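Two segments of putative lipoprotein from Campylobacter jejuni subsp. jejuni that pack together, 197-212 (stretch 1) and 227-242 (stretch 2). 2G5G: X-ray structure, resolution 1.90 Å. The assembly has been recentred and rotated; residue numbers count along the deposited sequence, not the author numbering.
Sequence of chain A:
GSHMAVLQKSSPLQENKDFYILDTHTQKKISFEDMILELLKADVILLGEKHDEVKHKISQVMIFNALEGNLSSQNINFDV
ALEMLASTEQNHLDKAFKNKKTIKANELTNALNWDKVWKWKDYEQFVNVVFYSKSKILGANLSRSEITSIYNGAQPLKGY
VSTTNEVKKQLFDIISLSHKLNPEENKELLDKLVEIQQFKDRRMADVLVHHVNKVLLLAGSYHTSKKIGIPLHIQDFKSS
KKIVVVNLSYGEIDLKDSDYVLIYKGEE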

ATOM      1  N   GLN A 197       1.042  -3.557 -12.125  1.00 30.19           N
ATOM      2  CA  GLN A 197       1.765  -3.002 -13.302  1.00 28.87           C
ATOM      3  C   GLN A 197       1.201  -3.565 -14.598  1.00 27.69           C
ATOM      4  O   GLN A 197       0.935  -2.817 -15.555  1.00 28.61           O
ATOM      5  CB  GLN A 197       3.266  -3.280 -13.208  1.00 28.81           C
ATOM      6  CG  GLN A 197       4.096  -2.547 -14.234  1.00 29.47           C
ATOM      7  CD  GLN A 197       4.589  -1.189 -13.795  1.00 28.79           C
ATOM      8  OE1 GLN A 197       5.452  -0.578 -14.455  1.00 30.71           O
ATOM      9  NE2 GLN A 197       4.050  -0.688 -12.707  1.00 31.48           N
ATOM     10  N   GLN A 198       1.003  -4.868 -14.622  1.00 26.16           N
ATOM     11  CA  GLN A 198       0.478  -5.585 -15.785  1.00 27.08           C
ATOM     12  C   GLN A 198      -0.911  -5.064 -16.183  1.00 27.27           C
ATOM     13  O   GLN A 198      -1.191  -4.829 -17.375  1.00 26.14           O
ATOM     14  CB  GLN A 198       0.408  -7.094 -15.493  1.00 26.00           C
ATOM     15  CG  GLN A 198       1.787  -7.804 -15.484  1.00 27.44           C
ATOM     16  CD  GLN A 198       2.053  -8.552 -16.770  1.00 27.52           C
ATOM     17  OE1 GLN A 198       2.681  -8.023 -17.708  1.00 31.48           O
ATOM     18  NE2 GLN A 198       1.558  -9.768 -16.846  1.00 26.16           N
ATOM     19  N   PHE A 199      -1.774  -4.896 -15.174  1.00 26.79           N
ATOM     20  CA  PHE A 199      -3.095  -4.298 -15.374  1.00 27.63           C
ATOM     21  C   PHE A 199      -3.059  -2.847 -15.862  1.00 26.09           C
ATOM     22  O   PHE A 199      -3.870  -2.491 -16.720  1.00 26.82           O
ATOM     23  CB  PHE A 199      -3.948  -4.401 -14.095  1.00 29.31           C
ATOM     24  CG  PHE A 199      -4.754  -5.672 -13.992  1.00 32.24           C
ATOM     25  CD1 PHE A 199      -4.267  -6.771 -13.276  1.00 35.41           C
ATOM     26  CD2 PHE A 199      -6.018  -5.755 -14.555  1.00 36.31           C
ATOM     27  CE1 PHE A 199      -5.014  -7.944 -13.170  1.00 35.35           C
ATOM     28  CE2 PHE A 199      -6.776  -6.928 -14.444  1.00 37.29           C
ATOM     29  CZ  PHE A 199      -6.266  -8.019 -13.741  1.00 36.39           C
ATOM     30  N   LYS A 200      -2.164  -2.014 -15.307  1.00 24.70           N
ATOM     31  CA  LYS A 200      -1.985  -0.619 -15.729  1.00 24.62           C
ATOM     32  C   LYS A 200      -1.597  -0.601 -17.201  1.00 24.31           C
ATOM     33  O   LYS A 200      -2.157   0.152 -17.991  1.00 24.12           O
ATOM     34  CB  LYS A 200      -0.880   0.093 -14.933  1.00 23.83           C
ATOM     35  CG  LYS A 200      -1.252   0.461 -13.476  1.00 26.33           C
ATOM     36  CD  LYS A 200      -0.055   0.993 -12.705  1.00 23.91           C
ATOM     37  CE  LYS A 200      -0.515   1.694 -11.405  1.00 27.53           C
ATOM     38  NZ  LYS A 200       0.682   2.075 -10.618  1.00 27.09           N
ATOM     39  N   ASP A 201      -0.655  -1.467 -17.561  1.00 23.60           N
ATOM     40  CA  ASP A 201      -0.161  -1.582 -18.945  1.00 23.00           C
ATOM     41  C   ASP A 201      -1.247  -1.995 -19.932  1.00 22.79           C
ATOM     42  O   ASP A 201      -1.352  -1.439 -21.031  1.00 21.76           O
ATOM     43  CB  ASP A 201       1.030  -2.544 -18.952  1.00 22.98           C
ATOM     44  CG  ASP A 201       2.279  -1.900 -18.385  1.00 23.87           C
ATOM     45  OD1 ASP A 201       2.334  -0.642 -18.333  1.00 23.85           O
ATOM     46  OD2 ASP A 201       3.211  -2.633 -17.965  1.00 23.23           O
ATOM     47  N   ARG A 202      -2.109  -2.912 -19.493  1.00 21.88           N
ATOM     48  CA  ARG A 202      -3.216  -3.409 -20.278  1.00 22.71           C
ATOM     49  C   ARG A 202      -4.234  -2.297 -20.554  1.00 22.72           C
ATOM     50  O   ARG A 202      -4.675  -2.137 -21.688  1.00 22.27           O
ATOM     51  CB  ARG A 202      -3.892  -4.582 -19.556  1.00 22.09           C
ATOM     52  CG  ARG A 202      -5.031  -5.240 -20.326  1.00 24.70           C
ATOM     53  CD  ARG A 202      -4.567  -5.768 -21.682  1.00 23.30           C
ATOM     54  NE  ARG A 202      -3.506  -6.785 -21.615  1.00 22.70           N
ATOM     55  CZ  ARG A 202      -3.729  -8.094 -21.480  1.00 25.26           C
ATOM     56  NH1 ARG A 202      -4.976  -8.571 -21.375  1.00 26.72           N
ATOM     57  NH2 ARG A 202      -2.709  -8.941 -21.445  1.00 24.91           N
ATOM     58  N   ARG A 203      -4.569  -1.543 -19.514  1.00 22.35           N
ATOM     59  CA  ARG A 203      -5.533  -0.432 -19.620  1.00 22.73           C
ATOM     60  C   ARG A 203      -5.012   0.685 -20.518  1.00 22.29           C
ATOM     61  O   ARG A 203      -5.720   1.083 -21.437  1.00 21.06           O
ATOM     62  CB  ARG A 203      -5.874   0.146 -18.241  1.00 23.02           C
ATOM     63  CG  ARG A 203      -6.662   1.488 -18.289  1.00 24.05           C
ATOM     64  CD  ARG A 203      -8.034   1.329 -18.906  1.00 24.43           C
ATOM     65  NE  ARG A 203      -8.821   0.300 -18.210  1.00 25.52           N
ATOM     66  CZ  ARG A 203      -9.469   0.479 -17.044  1.00 27.32           C
ATOM     67  NH1 ARG A 203      -9.460   1.647 -16.408  1.00 25.51           N
ATOM     68  NH2 ARG A 203     -10.130  -0.537 -16.519  1.00 26.51           N
HETATM   69  N   MSE A 204      -3.799   1.179 -20.246  1.00 21.28           N
HETATM   70  CA  MSE A 204      -3.172   2.178 -21.112  1.00 22.43           C
HETATM   71  C   MSE A 204      -3.140   1.700 -22.570  1.00 21.74           C
HETATM   72  O   MSE A 204      -3.482   2.496 -23.461  1.00 20.86           O
HETATM   73  CB  MSE A 204      -1.795   2.597 -20.607  1.00 21.68           C
HETATM   74  CG  MSE A 204      -1.844   3.241 -19.180  1.00 20.58           C
HETATM   75 SE   MSE A 204      -0.288   4.190 -18.782  0.80 27.75          SE
HETATM   76  CE  MSE A 204       0.418   2.838 -17.533  1.00 26.53           C
ATOM     77  N   ALA A 205      -2.754   0.434 -22.812  1.00 20.53           N
ATOM     78  CA  ALA A 205      -2.860  -0.177 -24.164  1.00 20.31           C
ATOM     79  C   ALA A 205      -4.276  -0.152 -24.730  1.00 20.80           C
ATOM     80  O   ALA A 205      -4.478   0.148 -25.919  1.00 19.06           O
ATOM     81  CB  ALA A 205      -2.322  -1.594 -24.201  1.00 20.36           C
ATOM     82  N   ASP A 206      -5.251  -0.467 -23.883  1.00 20.04           N
ATOM     83  CA  ASP A 206      -6.648  -0.522 -24.302  1.00 22.42           C
ATOM     84  C   ASP A 206      -7.035   0.878 -24.815  1.00 21.92           C
ATOM     85  O   ASP A 206      -7.554   1.025 -25.920  1.00 22.22           O
ATOM     86  CB  ASP A 206      -7.499  -0.989 -23.091  1.00 22.51           C
ATOM     87  CG  ASP A 206      -8.946  -1.362 -23.446  1.00 26.39           C
ATOM     88  OD1 ASP A 206      -9.401  -1.240 -24.596  1.00 29.90           O
ATOM     89  OD2 ASP A 206      -9.643  -1.799 -22.528  1.00 27.40           O
ATOM     90  N   VAL A 207      -6.691   1.904 -24.050  1.00 22.10           N
ATOM     91  CA  VAL A 207      -7.021   3.297 -24.400  1.00 22.14           C
ATOM     92  C   VAL A 207      -6.382   3.664 -25.756  1.00 21.68           C
ATOM     93  O   VAL A 207      -7.034   4.297 -26.631  1.00 19.89           O
ATOM     94  CB  VAL A 207      -6.617   4.297 -23.258  1.00 22.65           C
ATOM     95  CG1 VAL A 207      -6.746   5.761 -23.681  1.00 22.32           C
ATOM     96  CG2 VAL A 207      -7.418   4.016 -21.948  1.00 24.64           C
ATOM     97  N   LEU A 208      -5.143   3.229 -25.955  1.00 19.91           N
ATOM     98  CA  LEU A 208      -4.381   3.656 -27.140  1.00 20.37           C
ATOM     99  C   LEU A 208      -4.855   2.925 -28.400  1.00 19.91           C
ATOM    100  O   LEU A 208      -5.002   3.512 -29.479  1.00 20.55           O
ATOM    101  CB  LEU A 208      -2.879   3.443 -26.898  1.00 20.19           C
ATOM    102  CG  LEU A 208      -2.275   4.256 -25.745  1.00 19.00           C
ATOM    103  CD1 LEU A 208      -0.815   3.867 -25.491  1.00 18.80           C
ATOM    104  CD2 LEU A 208      -2.382   5.787 -26.027  1.00 18.95           C
ATOM    105  N   VAL A 209      -5.139   1.649 -28.230  1.00 20.61           N
ATOM    106  CA  VAL A 209      -5.531   0.776 -29.308  1.00 21.11           C
ATOM    107  C   VAL A 209      -6.887   1.198 -29.892  1.00 21.13           C
ATOM    108  O   VAL A 209      -7.097   1.116 -31.103  1.00 21.69           O
ATOM    109  CB  VAL A 209      -5.592  -0.662 -28.780  1.00 21.49           C
ATOM    110  CG1 VAL A 209      -6.506  -1.552 -29.636  1.00 21.05           C
ATOM    111  CG2 VAL A 209      -4.174  -1.232 -28.715  1.00 20.54           C
ATOM    112  N   HIS A 210      -7.791   1.636 -29.023  1.00 20.15           N
ATOM    113  CA  HIS A 210      -9.141   1.969 -29.484  1.00 20.85           C
ATOM    114  C   HIS A 210      -9.351   3.410 -29.892  1.00 20.31           C
ATOM    115  O   HIS A 210     -10.409   3.745 -30.416  1.00 19.39           O
ATOM    116  CB  HIS A 210     -10.200   1.473 -28.484  1.00 19.51           C
ATOM    117  CG  HIS A 210     -10.172  -0.016 -28.333  1.00 22.76           C
ATOM    118  ND1 HIS A 210      -9.537  -0.646 -27.281  1.00 19.30           N
ATOM    119  CD2 HIS A 210     -10.657  -1.000 -29.130  1.00 23.65           C
ATOM    120  CE1 HIS A 210      -9.652  -1.955 -27.427  1.00 23.97           C
ATOM    121  NE2 HIS A 210     -10.314  -2.197 -28.545  1.00 25.54           N
ATOM    122  N   HIS A 211      -8.347   4.256 -29.690  1.00 19.91           N
ATOM    123  CA  HIS A 211      -8.511   5.671 -29.970  1.00 20.52           C
ATOM    124  C   HIS A 211      -8.574   5.948 -31.480  1.00 20.21           C
ATOM    125  O   HIS A 211      -7.806   5.374 -32.257  1.00 20.77           O
ATOM    126  CB  HIS A 211      -7.405   6.509 -29.333  1.00 20.88           C
ATOM    127  CG  HIS A 211      -7.765   7.950 -29.234  1.00 20.33           C
ATOM    128  ND1 HIS A 211      -8.903   8.380 -28.580  1.00 22.08           N
ATOM    129  CD2 HIS A 211      -7.165   9.058 -29.724  1.00 19.77           C
ATOM    130  CE1 HIS A 211      -8.989   9.696 -28.683  1.00 21.48           C
ATOM    131  NE2 HIS A 211      -7.948  10.132 -29.377  1.00 21.80           N
ATOM    132  N   VAL A 212      -9.471   6.844 -31.890  1.00 20.92           N
ATOM    133  CA  VAL A 212      -9.680   7.063 -33.356  1.00 21.65           C
ATOM    134  C   VAL A 212      -8.735   8.086 -34.014  1.00 21.15           C
ATOM    135  O   VAL A 212      -8.709   8.205 -35.244  1.00 22.66           O
ATOM    136  CB  VAL A 212     -11.146   7.415 -33.665  1.00 22.05           C
ATOM    137  CG1 VAL A 212     -12.041   6.227 -33.285  1.00 22.60           C
ATOM    138  CG2 VAL A 212     -11.568   8.695 -32.949  1.00 23.68           C
ATOM    139  N   LYS A 227      10.132  -4.082 -24.023  1.00 21.98           N
ATOM    140  CA  LYS A 227      10.485  -5.388 -23.423  1.00 24.03           C
ATOM    141  C   LYS A 227       9.457  -5.914 -22.418  1.00 23.26           C
ATOM    142  O   LYS A 227       9.225  -7.110 -22.346  1.00 23.80           O
ATOM    143  CB  LYS A 227      11.821  -5.284 -22.698  1.00 24.14           C
ATOM    144  CG  LYS A 227      13.009  -4.924 -23.592  1.00 26.41           C
ATOM    145  CD  LYS A 227      14.250  -4.621 -22.758  1.00 27.25           C
ATOM    146  CE  LYS A 227      14.835  -5.872 -22.090  1.00 33.42           C
ATOM    147  NZ  LYS A 227      15.990  -5.437 -21.198  1.00 37.33           N
ATOM    148  N   ILE A 228       8.858  -5.019 -21.636  1.00 21.77           N
ATOM    149  CA  ILE A 228       8.022  -5.433 -20.493  1.00 23.11           C
ATOM    150  C   ILE A 228       6.681  -4.684 -20.406  1.00 22.23           C
ATOM    151  O   ILE A 228       5.860  -4.997 -19.539  1.00 23.48           O
ATOM    152  CB  ILE A 228       8.753  -5.187 -19.161  1.00 22.11           C
ATOM    153  CG1 ILE A 228       9.121  -3.698 -19.028  1.00 22.95           C
ATOM    154  CG2 ILE A 228       9.981  -6.141 -19.023  1.00 25.30           C
ATOM    155  CD1 ILE A 228       9.783  -3.293 -17.742  1.00 24.88           C
ATOM    156  N   GLY A 229       6.501  -3.661 -21.246  1.00 21.82           N
ATOM    157  CA  GLY A 229       5.393  -2.706 -21.040  1.00 20.56           C
ATOM    158  C   GLY A 229       4.251  -2.701 -22.039  1.00 19.38           C
ATOM    159  O   GLY A 229       3.953  -3.690 -22.721  1.00 18.28           O
ATOM    160  N   ILE A 230       3.604  -1.544 -22.107  1.00 18.35           N
ATOM    161  CA  ILE A 230       2.487  -1.302 -23.020  1.00 18.48           C
ATOM    162  C   ILE A 230       2.599  -1.875 -24.459  1.00 17.79           C
ATOM    163  O   ILE A 230       1.623  -2.433 -24.949  1.00 18.00           O
ATOM    164  CB  ILE A 230       2.155   0.201 -23.073  1.00 17.60           C
ATOM    165  CG1 ILE A 230       1.721   0.664 -21.658  1.00 19.88           C
ATOM    166  CG2 ILE A 230       1.064   0.499 -24.181  1.00 16.87           C
ATOM    167  CD1 ILE A 230       1.910   2.161 -21.404  1.00 19.42           C
ATOM    168  N   PRO A 231       3.763  -1.732 -25.129  1.00 18.69           N
ATOM    169  CA  PRO A 231       3.878  -2.331 -26.491  1.00 18.52           C
ATOM    170  C   PRO A 231       3.501  -3.817 -26.612  1.00 19.80           C
ATOM    171  O   PRO A 231       2.900  -4.218 -27.619  1.00 19.38           O
ATOM    172  CB  PRO A 231       5.340  -2.066 -26.867  1.00 18.31           C
ATOM    173  CG  PRO A 231       5.671  -0.772 -26.151  1.00 17.38           C
ATOM    174  CD  PRO A 231       4.975  -0.957 -24.791  1.00 18.93           C
ATOM    175  N   LEU A 232       3.810  -4.623 -25.585  1.00 19.98           N
ATOM    176  CA  LEU A 232       3.426  -6.030 -25.580  1.00 20.83           C
ATOM    177  C   LEU A 232       1.905  -6.200 -25.547  1.00 20.53           C
ATOM    178  O   LEU A 232       1.363  -7.099 -26.184  1.00 20.37           O
ATOM    179  CB  LEU A 232       4.023  -6.746 -24.361  1.00 21.66           C
ATOM    180  CG  LEU A 232       5.543  -6.680 -24.188  1.00 25.03           C
ATOM    181  CD1 LEU A 232       5.940  -7.339 -22.850  1.00 26.28           C
ATOM    182  CD2 LEU A 232       6.212  -7.374 -25.383  1.00 27.81           C
ATOM    183  N   HIS A 233       1.234  -5.327 -24.804  1.00 20.16           N
ATOM    184  CA  HIS A 233      -0.215  -5.420 -24.626  1.00 20.36           C
ATOM    185  C   HIS A 233      -0.911  -4.959 -25.887  1.00 20.18           C
ATOM    186  O   HIS A 233      -1.896  -5.574 -26.310  1.00 20.49           O
ATOM    187  CB  HIS A 233      -0.686  -4.618 -23.400  1.00 20.27           C
ATOM    188  CG  HIS A 233      -0.105  -5.114 -22.110  1.00 21.94           C
ATOM    189  ND1 HIS A 233      -0.802  -5.926 -21.242  1.00 23.37           N
ATOM    190  CD2 HIS A 233       1.115  -4.925 -21.550  1.00 21.61           C
ATOM    191  CE1 HIS A 233      -0.036  -6.220 -20.205  1.00 22.58           C
ATOM    192  NE2 HIS A 233       1.132  -5.625 -20.367  1.00 22.09           N
ATOM    193  N   ILE A 234      -0.359  -3.921 -26.532  1.00 19.68           N
ATOM    194  CA  ILE A 234      -0.848  -3.500 -27.869  1.00 20.23           C
ATOM    195  C   ILE A 234      -0.819  -4.661 -28.869  1.00 21.09           C
ATOM    196  O   ILE A 234      -1.778  -4.891 -29.605  1.00 22.09           O
ATOM    197  CB  ILE A 234      -0.074  -2.259 -28.404  1.00 19.75           C
ATOM    198  CG1 ILE A 234      -0.372  -1.028 -27.527  1.00 19.92           C
ATOM    199  CG2 ILE A 234      -0.393  -1.976 -29.925  1.00 18.40           C
ATOM    200  CD1 ILE A 234       0.504   0.218 -27.865  1.00 20.91           C
ATOM    201  N   GLN A 235       0.280  -5.417 -28.889  1.00 22.36           N
ATOM    202  CA  GLN A 235       0.406  -6.599 -29.751  1.00 23.32           C
ATOM    203  C   GLN A 235      -0.674  -7.616 -29.482  1.00 23.11           C
ATOM    204  O   GLN A 235      -1.269  -8.151 -30.427  1.00 22.60           O
ATOM    205  CB  GLN A 235       1.756  -7.309 -29.534  1.00 22.42           C
ATOM    206  CG  GLN A 235       2.961  -6.511 -29.989  1.00 25.78           C
ATOM    207  CD  GLN A 235       4.260  -7.297 -29.815  1.00 27.62           C
ATOM    208  OE1 GLN A 235       5.203  -6.809 -29.193  1.00 35.92           O
ATOM    209  NE2 GLN A 235       4.315  -8.516 -30.372  1.00 28.03           N
ATOM    210  N   ASP A 236      -0.903  -7.904 -28.187  1.00 22.88           N
ATOM    211  CA  ASP A 236      -1.940  -8.866 -27.751  1.00 23.20           C
ATOM    212  C   ASP A 236      -3.349  -8.405 -28.111  1.00 23.57           C
ATOM    213  O   ASP A 236      -4.223  -9.256 -28.367  1.00 24.53           O
ATOM    214  CB  ASP A 236      -1.853  -9.167 -26.245  1.00 21.61           C
ATOM    215  CG  ASP A 236      -0.738 -10.193 -25.889  1.00 23.88           C
ATOM    216  OD1 ASP A 236      -0.157 -10.828 -26.797  1.00 23.78           O
ATOM    217  OD2 ASP A 236      -0.460 -10.354 -24.679  1.00 24.97           O
ATOM    218  N   PHE A 237      -3.585  -7.088 -28.141  1.00 22.97           N
ATOM    219  CA  PHE A 237      -4.852  -6.548 -28.666  1.00 22.99           C
ATOM    220  C   PHE A 237      -5.048  -6.748 -30.197  1.00 23.49           C
ATOM    221  O   PHE A 237      -6.128  -6.438 -30.725  1.00 24.11           O
ATOM    222  CB  PHE A 237      -5.024  -5.041 -28.297  1.00 22.70           C
ATOM    223  CG  PHE A 237      -5.681  -4.783 -26.941  1.00 23.81           C
ATOM    224  CD1 PHE A 237      -7.010  -5.132 -26.706  1.00 24.92           C
ATOM    225  CD2 PHE A 237      -4.976  -4.164 -25.912  1.00 25.04           C
ATOM    226  CE1 PHE A 237      -7.586  -4.889 -25.480  1.00 24.39           C
ATOM    227  CE2 PHE A 237      -5.557  -3.904 -24.687  1.00 23.84           C
ATOM    228  CZ  PHE A 237      -6.865  -4.267 -24.466  1.00 24.79           C
ATOM    229  N   LYS A 238      -4.003  -7.209 -30.891  1.00 22.34           N
ATOM    230  CA  LYS A 238      -3.973  -7.415 -32.352  1.00 23.01           C
ATOM    231  C   LYS A 238      -4.205  -6.099 -33.114  1.00 22.79           C
ATOM    232  O   LYS A 238      -4.912  -6.081 -34.107  1.00 22.03           O
ATOM    233  CB  LYS A 238      -4.965  -8.522 -32.796  1.00 23.33           C
ATOM    234  CG  LYS A 238      -4.871  -9.783 -31.948  1.00 26.93           C
ATOM    235  CD  LYS A 238      -3.966 -10.800 -32.587  1.00 35.47           C
ATOM    236  CE  LYS A 238      -4.786 -12.004 -33.068  1.00 39.94           C
ATOM    237  NZ  LYS A 238      -4.064 -12.892 -34.068  1.00 42.50           N
ATOM    238  N   SER A 239      -3.592  -5.016 -32.642  1.00 22.39           N
ATOM    239  CA  SER A 239      -3.642  -3.735 -33.336  1.00 22.79           C
ATOM    240  C   SER A 239      -2.766  -3.777 -34.590  1.00 22.67           C
ATOM    241  O   SER A 239      -1.653  -4.303 -34.554  1.00 23.12           O
ATOM    242  CB  SER A 239      -3.137  -2.626 -32.425  1.00 23.16           C
ATOM    243  OG  SER A 239      -3.317  -1.364 -33.065  1.00 21.79           O
ATOM    244  N   SER A 240      -3.259  -3.216 -35.700  1.00 21.86           N
ATOM    245  CA  SER A 240      -2.390  -2.954 -36.845  1.00 22.38           C
ATOM    246  C   SER A 240      -1.855  -1.510 -36.885  1.00 20.90           C
ATOM    247  O   SER A 240      -1.196  -1.135 -37.853  1.00 20.88           O
ATOM    248  CB  SER A 240      -3.072  -3.273 -38.165  1.00 22.88           C
ATOM    249  OG  SER A 240      -3.128  -4.671 -38.360  1.00 28.01           O
ATOM    250  N   LYS A 241      -2.148  -0.714 -35.858  1.00 19.39           N
ATOM    251  CA  LYS A 241      -1.604   0.652 -35.739  1.00 18.02           C
ATOM    252  C   LYS A 241      -0.099   0.624 -35.766  1.00 18.73           C
ATOM    253  O   LYS A 241       0.537  -0.321 -35.240  1.00 18.31           O
ATOM    254  CB  LYS A 241      -2.062   1.339 -34.442  1.00 18.00           C
ATOM    255  CG  LYS A 241      -3.532   1.803 -34.474  1.00 15.20           C
ATOM    256  CD  LYS A 241      -3.872   2.640 -33.275  1.00 16.86           C
ATOM    257  CE  LYS A 241      -5.306   3.239 -33.365  1.00 15.17           C
ATOM    258  NZ  LYS A 241      -5.476   4.032 -32.084  1.00 19.32           N
ATOM    259  N   LYS A 242       0.489   1.651 -36.354  1.00 18.58           N
ATOM    260  CA  LYS A 242       1.951   1.788 -36.293  1.00 19.27           C
ATOM    261  C   LYS A 242       2.327   2.395 -34.959  1.00 18.48           C
ATOM    262  O   LYS A 242       1.887   3.499 -34.617  1.00 17.49           O
ATOM    263  CB  LYS A 242       2.454   2.666 -37.431  1.00 19.27           C
ATOM    264  CG  LYS A 242       2.173   2.005 -38.810  1.00 23.38           C
ATOM    265  CD  LYS A 242       2.338   3.023 -39.924  1.00 28.16           C
ATOM    266  CE  LYS A 242       1.993   2.404 -41.283  1.00 32.36           C
ATOM    267  NZ  LYS A 242       0.544   1.954 -41.320  1.00 33.96           N
TER
HETATM  268  O   HOH W   1       3.389  -5.134 -18.603  1.00 22.23           O
HETATM  269  O   HOH W   2      -5.806  -0.521 -32.844  1.00 19.50           O

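The firmest polar anchor lies at the C-terminal end of the helix of stretch 1, where Lys241 reaches backbone carbonyls at and just beyond the last helical turn. Its NZ donates to Leu208 O and to His211 O, each at 2.7 Å, and a weak bond runs from NZ to Val209 O at 3.5 Å. The side chain is nearly extended, with chi1 m and the remaining torsions t, so a long reach delivers one ammonium to several backbone oxygens. A lysine suits this place: its charge meets the carbonyl-rich end of a helix. Lys241 N is itself bonded to Ser239 OG, 3.1 Å, and water 2 ties that same OG, at 2.6 Å, to Val209 O, at 2.7 Å.

The second polar anchor is specific to side chains. Arg202 NE donates to His233 ND1 at 2.9 Å and a nearly straight 163°, with ND1 near the guanidinium plane. The arginine folds back to make this bond, chi1 t followed by chi2 and chi3 both p. Because ND1 accepts here, it carries no proton. On the other side of the imidazole, NE2 lies 2.9 Å from water 1, which is itself 2.6 Å from Asp201 OD2 and 2.6 Å from Ile228 O. One histidine thus uses both nitrogens, one directly and one through water. Asp236 OD2 sits 4.2 Å from Arg202 NH2, adding opposite charge nearby without a salt bridge.

His233 is also a packing residue. It points toward the first helix and sits as a knob among Gln198, Asp201, Arg202 and Ala205, with Arg202 N and Asp201 C over one ring face. Ala205 is small, and its CB comes close: Ala205 CB lies 3.5 Å from His233 CB. The helix axes, crossing at -58°, approach to 8.2 Å. Ala205 CB also meets Ile234 CG1 at 3.9 Å and Phe237 CE2 at 4.0 Å.

A second knob, Ile230, fills the hole formed by Asp201, Met204, Ala205 and Leu208. Its CD1 reaches the CB of Met204, a selenomethionine, at 3.8 Å, and its CG2 lies 4.1 Å from Leu208 CD1. Farther along, branched Val209 spreads over the contact, its CG2 touching Ile234 CG1 at 4.0 Å and Phe237 CB at 3.9 Å.

Phe237 covers the partly exposed flank. His210, held by ND1 to Asp206 O at 2.9 Å, turns its ring edge to the Phe237 face, centroids 5.6 Å apart. Altogether 873 Å² is buried.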